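Local structure of agrobacterium tumefaciens DPS (Agrobacterium tumefaciens, 1O9R) at the interface of chains A and B. The protein protects DNA from oxidative damage without binding it, oxidising iron(II) with hydrogen peroxide and storing iron(III) mineral inside a hollow shell of twelve subunits. Sequence-based numbering; all coordinates share one arbitrary frame. Chains: chain A/B, Agrobacterium tumefaciens DPS.

The interface of chains A and B. Residues chain A 43-46, 48-49; chain B 47, 50, 153, 156-157.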
ATOM      1  N   LEU A  43      -3.711   1.089 -32.906  1.00 14.67           N
ATOM      2  CA  LEU A  43      -5.160   1.039 -32.937  1.00 16.19           C
ATOM      3  C   LEU A  43      -5.740   2.394 -33.217  1.00 16.35           C
ATOM      4  O   LEU A  43      -5.309   3.390 -32.613  1.00 16.41           O
ATOM      5  CB  LEU A  43      -5.748   0.748 -31.493  1.00 18.43           C
ATOM      6  CG  LEU A  43      -5.312  -0.559 -30.881  1.00 19.14           C
ATOM      7  CD1 LEU A  43      -5.924  -0.696 -29.460  1.00 18.79           C
ATOM      8  CD2 LEU A  43      -5.703  -1.797 -31.685  1.00 21.04           C
ATOM      9  N   LYS A  44      -6.756   2.428 -34.096  1.00 15.05           N
ATOM     10  CA  LYS A  44      -7.440   3.709 -34.327  1.00 17.22           C
ATOM     11  C   LYS A  44      -8.930   3.444 -34.414  1.00 16.29           C
ATOM     12  O   LYS A  44      -9.288   2.513 -35.143  1.00 17.31           O
ATOM     13  CB  LYS A  44      -7.086   4.274 -35.706  1.00 18.77           C
ATOM     14  CG  LYS A  44      -5.652   4.372 -36.178  1.00 20.68           C
ATOM     15  CD  LYS A  44      -4.969   5.470 -35.334  1.00 19.07           C
ATOM     16  CE  LYS A  44      -3.488   5.581 -35.803  1.00 18.88           C
ATOM     17  NZ  LYS A  44      -2.818   6.501 -34.794  1.00 21.35           N
ATOM     18  N   GLY A  45      -9.766   4.214 -33.756  1.00 16.37           N
ATOM     19  CA  GLY A  45     -11.235   4.065 -33.900  1.00 17.20           C
ATOM     20  C   GLY A  45     -11.890   4.308 -32.571  1.00 18.79           C
ATOM     21  O   GLY A  45     -11.260   4.492 -31.519  1.00 14.94           O
ATOM     22  N   PRO A  46     -13.217   4.231 -32.489  1.00 17.68           N
ATOM     23  CA  PRO A  46     -14.018   4.592 -31.335  1.00 17.98           C
ATOM     24  C   PRO A  46     -13.803   3.810 -30.046  1.00 18.02           C
ATOM     25  O   PRO A  46     -14.052   4.349 -28.965  1.00 18.26           O
ATOM     26  CB  PRO A  46     -15.447   4.498 -31.856  1.00 20.49           C
ATOM     27  CG  PRO A  46     -15.348   4.693 -33.321  1.00 22.66           C
ATOM     28  CD  PRO A  46     -14.038   4.079 -33.757  1.00 21.88           C
ATOM     29  N   PHE A  48     -10.854   2.913 -29.027  1.00 15.66           N
ATOM     30  CA  PHE A  48      -9.442   2.970 -28.714  1.00 14.20           C
ATOM     31  C   PHE A  48      -9.070   2.729 -27.251  1.00 14.52           C
ATOM     32  O   PHE A  48      -8.236   1.850 -27.028  1.00 14.53           O
ATOM     33  CB  PHE A  48      -8.894   4.378 -29.136  1.00 14.59           C
ATOM     34  CG  PHE A  48      -7.441   4.542 -28.729  1.00 14.24           C
ATOM     35  CD1 PHE A  48      -6.461   3.993 -29.552  1.00 13.71           C
ATOM     36  CD2 PHE A  48      -7.058   5.227 -27.604  1.00 12.99           C
ATOM     37  CE1 PHE A  48      -5.107   4.089 -29.205  1.00 13.27           C
ATOM     38  CE2 PHE A  48      -5.755   5.351 -27.217  1.00 13.09           C
ATOM     39  CZ  PHE A  48      -4.781   4.769 -28.034  1.00 12.93           C
ATOM     40  N   ILE A  49      -9.514   3.577 -26.308  1.00 14.17           N
ATOM     41  CA  ILE A  49      -8.827   3.469 -25.002  1.00 14.47           C
ATOM     42  C   ILE A  49      -9.003   2.125 -24.318  1.00 14.30           C
ATOM     43  O   ILE A  49      -8.040   1.621 -23.757  1.00 14.16           O
ATOM     44  CB  ILE A  49      -9.172   4.704 -24.138  1.00 18.82           C
ATOM     45  CG1 ILE A  49      -8.252   4.720 -22.898  1.00 18.29           C
ATOM     46  CG2 ILE A  49     -10.611   4.723 -23.701  1.00 17.04           C
ATOM     47  CD1 ILE A  49      -6.768   4.929 -23.198  1.00 20.63           C
TER
ATOM     48  N   GLN B  47     -19.382   4.723 -26.073  1.00 15.81           N
ATOM     49  CA  GLN B  47     -18.077   4.620 -25.378  1.00 15.48           C
ATOM     50  C   GLN B  47     -18.045   5.382 -24.073  1.00 15.38           C
ATOM     51  O   GLN B  47     -16.958   5.727 -23.560  1.00 16.79           O
ATOM     52  CB  GLN B  47     -17.004   5.241 -26.318  1.00 18.33           C
ATOM     53  CG  GLN B  47     -17.009   4.571 -27.694  1.00 20.26           C
ATOM     54  CD  GLN B  47     -18.025   5.082 -28.684  1.00 22.62           C
ATOM     55  OE1 GLN B  47     -18.533   6.188 -28.506  1.00 25.90           O
ATOM     56  NE2 GLN B  47     -18.370   4.394 -29.775  1.00 25.74           N
ATOM     57  N   ALA B  50     -15.506   4.577 -20.886  1.00 13.41           N
ATOM     58  CA  ALA B  50     -14.091   4.635 -21.159  1.00 12.73           C
ATOM     59  C   ALA B  50     -13.653   6.069 -21.389  1.00 13.97           C
ATOM     60  O   ALA B  50     -12.596   6.459 -20.843  1.00 14.75           O
ATOM     61  CB  ALA B  50     -13.702   3.760 -22.370  1.00 16.29           C
ATOM     62  N   PHE B 153      -4.272  10.235 -27.782  1.00 12.41           N
ATOM     63  CA  PHE B 153      -5.414   9.395 -27.320  1.00 14.09           C
ATOM     64  C   PHE B 153      -6.730   9.951 -27.805  1.00 15.29           C
ATOM     65  O   PHE B 153      -7.576   9.140 -28.260  1.00 17.52           O
ATOM     66  CB  PHE B 153      -5.410   9.324 -25.796  1.00 15.38           C
ATOM     67  CG  PHE B 153      -4.512   8.347 -25.121  1.00 15.99           C
ATOM     68  CD1 PHE B 153      -4.689   8.102 -23.763  1.00 22.09           C
ATOM     69  CD2 PHE B 153      -3.501   7.650 -25.756  1.00 17.11           C
ATOM     70  CE1 PHE B 153      -3.919   7.159 -23.101  1.00 22.42           C
ATOM     71  CE2 PHE B 153      -2.760   6.691 -25.116  1.00 17.40           C
ATOM     72  CZ  PHE B 153      -2.955   6.435 -23.796  1.00 20.00           C
ATOM     73  N   ALA B 156      -6.772   9.424 -31.804  1.00 15.67           N
ATOM     74  CA  ALA B 156      -6.897   8.004 -32.190  1.00 15.00           C
ATOM     75  C   ALA B 156      -8.364   7.617 -32.232  1.00 17.65           C
ATOM     76  O   ALA B 156      -8.638   6.624 -32.964  1.00 19.06           O
ATOM     77  CB  ALA B 156      -6.067   7.157 -31.253  1.00 16.35           C
ATOM     78  N   HIS B 157      -9.274   8.134 -31.448  1.00 15.20           N
ATOM     79  CA  HIS B 157     -10.665   7.732 -31.467  1.00 17.61           C
ATOM     80  C   HIS B 157     -11.344   8.136 -32.773  1.00 20.45           C
ATOM     81  O   HIS B 157     -12.419   7.545 -33.066  1.00 21.47           O
ATOM     82  CB  HIS B 157     -11.428   8.390 -30.308  1.00 18.93           C
ATOM     83  CG  HIS B 157     -11.172   7.789 -28.972  1.00 18.91           C
ATOM     84  ND1 HIS B 157     -10.144   8.119 -28.112  1.00 16.22           N
ATOM     85  CD2 HIS B 157     -11.847   6.863 -28.260  1.00 18.41           C
ATOM     86  CE1 HIS B 157     -10.182   7.412 -27.001  1.00 18.75           C
ATOM     87  NE2 HIS B 157     -11.238   6.591 -27.052  1.00 19.74           N
TER
HETATM   88  O   HOH W   1     -13.235   4.698 -26.314  1.00 22.50           O
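A:Phe48, at the start of helix 48-75, meets the C-terminal end of helix 134-156 of chain B in a largely apolar joint of the ferritin-like Dps dodecamer, where the two copies pack asymmetrically. The methyl CB of B:Ala156 lies over one face of the A:Phe48 ring, offset toward its rim, 3.8 Å from the centroid. B:Phe153 stands at the edge of the same ring, the planes inclined at 58°, with its CD2 3.5 Å from A:Phe48 CE2. With CG anti to the backbone N (chi1 175°), A:Phe48 sends its ring toward B:Phe153 and B:Ala156, while its CB sits centrally above the B:His157 imidazole. A:Ile49 extends this apolar surface through both branches: CD1 touches B:Phe153 CE1 at 3.6 Å, and CG2 reaches B:Ala50 CB at 3.5 Å.

Polar contacts flank the rings. The backbone N of A:Gly45 donates to the carbonyl O of B:Ala156 (2.8 Å), capping the last turn of that helix. Within chain B, B:His157 ND1 donates to B:Phe153 O, a bond bent to 143° at the hydrogen that should limit rotation of the imidazole. Its other nitrogen, NE2, faces a water in the ring plane. That water bridges to chain A, lying 2.8 Å from both B:His157 NE2 and the carbonyl O of A:Pro46.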